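Local coordinates for VapB family protein (Caulobacter crescentus, PDB 5K8J) that probably acts as the antitoxin of a VapBC toxin-antitoxin pair, binding and inhibiting the PIN-domain ribonuclease VapC and binding DNA, at residues V35-I40 / L46-S51. Sequence-based numbering, arbitrary orientation.
Sequences VELTLI and LTIYPS
The carbonyl oxygen of Glu-36 is gripped twice: Ser-51 N donates to it from 2.9 Å, lying above the carbonyl plane, and a water that also donates to Ser-51 O adds a second bond. Next to this bond, Thr-38 OG1 and Ser-51 OG share a hydrogen bond of 2.7 Å. With chi1 at -70°, the threonine swings this hydroxyl back beside its own backbone N, toward Ser-51, and turns its methyl CG2 to the tyrosine. Tyr-49, its CG between backbone N and carbonyl carbon (chi1 57°), lays its ring against Thr-38; the broad, flat aromatic offers a face to Thr-38 CB, 4.1 Å from the centroid in a CH-pi contact, and an edge to Ile-40 CD1. Paired N-H...O=C hydrogen bonds link Thr-38 with Tyr-49 and Ile-40 with Thr-47. On the other face, Leu-39 and Ile-48, buried branched apolar chains, run side by side; Phe-31 packs on Ile-48, Leu-29 of the second VapB subunit on Leu-39. Pro-50, lacking an N-H, fits a non-hydrogen-bonded site opposite Leu-37. VapC packs against Ile-40, Thr-47 and Tyr-49. Strands 37-42 and 45-50 form an antiparallel beta hairpin whose ladder continues into the second subunit, consistent with the intertwined swapped-hairpin dimer of AbrB/MazE-like antitoxins.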
# COMPACT_ATOMS: atom_id res chain seq x y z
N VAL A 35 -3.32 -28.32 -1.66
CA VAL A 35 -4.63 -27.73 -1.91
C VAL A 35 -4.89 -27.75 -3.40
O VAL A 35 -4.18 -27.12 -4.19
CB VAL A 35 -4.70 -26.30 -1.37
CG1 VAL A 35 -6.10 -25.75 -1.51
CG2 VAL A 35 -4.24 -26.26 0.09
N GLU A 36 -5.91 -28.50 -3.81
CA GLU A 36 -6.42 -28.39 -5.17
C GLU A 36 -7.04 -27.01 -5.35
O GLU A 36 -7.78 -26.54 -4.48
CB GLU A 36 -7.43 -29.48 -5.45
CG GLU A 36 -7.89 -29.51 -6.91
CD GLU A 36 -8.35 -30.88 -7.32
OE1 GLU A 36 -8.91 -31.60 -6.47
OE2 GLU A 36 -8.14 -31.25 -8.50
N LEU A 37 -6.69 -26.35 -6.45
CA LEU A 37 -7.16 -25.00 -6.75
C LEU A 37 -8.02 -25.02 -7.99
O LEU A 37 -7.80 -25.81 -8.92
CB LEU A 37 -6.00 -24.03 -6.97
CG LEU A 37 -5.00 -23.95 -5.81
CD1 LEU A 37 -3.80 -23.12 -6.20
CD2 LEU A 37 -5.64 -23.40 -4.61
N THR A 38 -8.99 -24.12 -7.99
CA THR A 38 -9.75 -23.76 -9.17
C THR A 38 -9.21 -22.43 -9.70
O THR A 38 -8.99 -21.49 -8.93
CB THR A 38 -11.24 -23.64 -8.82
OG1 THR A 38 -11.76 -24.95 -8.55
CG2 THR A 38 -12.00 -23.04 -9.96
N LEU A 39 -8.97 -22.37 -11.00
CA LEU A 39 -8.42 -21.21 -11.69
C LEU A 39 -9.42 -20.81 -12.77
O LEU A 39 -9.70 -21.60 -13.67
CB LEU A 39 -7.07 -21.52 -12.33
CG LEU A 39 -5.95 -21.95 -11.37
CD1 LEU A 39 -5.99 -23.44 -11.12
CD2 LEU A 39 -4.61 -21.55 -11.98
N ILE A 40 -9.93 -19.59 -12.70
CA ILE A 40 -10.92 -19.14 -13.66
C ILE A 40 -10.52 -17.78 -14.20
O ILE A 40 -10.30 -16.84 -13.42
CB ILE A 40 -12.33 -19.05 -13.03
CG1 ILE A 40 -12.71 -20.38 -12.39
CG2 ILE A 40 -13.34 -18.71 -14.13
CD1 ILE A 40 -14.06 -20.35 -11.66
N LEU A 46 -7.69 -13.21 -13.59
CA LEU A 46 -7.62 -14.60 -13.17
C LEU A 46 -7.96 -14.70 -11.70
O LEU A 46 -7.41 -13.97 -10.88
CB LEU A 46 -6.21 -15.13 -13.43
CG LEU A 46 -5.92 -16.57 -13.04
CD1 LEU A 46 -6.72 -17.51 -13.91
CD2 LEU A 46 -4.40 -16.80 -13.22
N THR A 47 -8.90 -15.59 -11.36
CA THR A 47 -9.35 -15.78 -9.98
C THR A 47 -9.04 -17.21 -9.56
O THR A 47 -9.38 -18.15 -10.29
CB THR A 47 -10.85 -15.50 -9.86
OG1 THR A 47 -11.14 -14.17 -10.27
CG2 THR A 47 -11.33 -15.68 -8.43
N ILE A 48 -8.38 -17.36 -8.42
CA ILE A 48 -7.85 -18.65 -7.96
C ILE A 48 -8.31 -18.88 -6.52
O ILE A 48 -8.22 -17.97 -5.69
CB ILE A 48 -6.31 -18.65 -8.06
CG1 ILE A 48 -5.87 -18.38 -9.50
CG2 ILE A 48 -5.74 -19.98 -7.58
CD1 ILE A 48 -4.36 -18.28 -9.68
N TYR A 49 -8.87 -20.06 -6.24
CA TYR A 49 -9.38 -20.33 -4.90
C TYR A 49 -9.41 -21.85 -4.70
O TYR A 49 -9.29 -22.61 -5.66
CB TYR A 49 -10.77 -19.72 -4.68
CG TYR A 49 -11.82 -20.15 -5.64
CD1 TYR A 49 -12.59 -21.29 -5.39
CD2 TYR A 49 -12.04 -19.46 -6.82
CE1 TYR A 49 -13.55 -21.73 -6.28
CE2 TYR A 49 -13.01 -19.90 -7.73
CZ TYR A 49 -13.76 -21.02 -7.44
OH TYR A 49 -14.72 -21.47 -8.32
N PRO A 50 -9.57 -22.31 -3.46
CA PRO A 50 -9.53 -23.76 -3.20
C PRO A 50 -10.74 -24.45 -3.82
O PRO A 50 -11.87 -24.01 -3.65
CB PRO A 50 -9.56 -23.84 -1.68
CG PRO A 50 -9.00 -22.55 -1.22
CD PRO A 50 -9.53 -21.54 -2.21
N SER A 51 -10.48 -25.55 -4.53
CA SER A 51 -11.55 -26.36 -5.09
C SER A 51 -12.29 -27.09 -3.97
O SER A 51 -11.71 -27.94 -3.29
CB SER A 51 -10.99 -27.37 -6.09
OG SER A 51 -10.29 -26.74 -7.14
O HOH W 1 -9.12 -27.76 -2.33
O HOH W 2 -11.71 -13.70 -12.83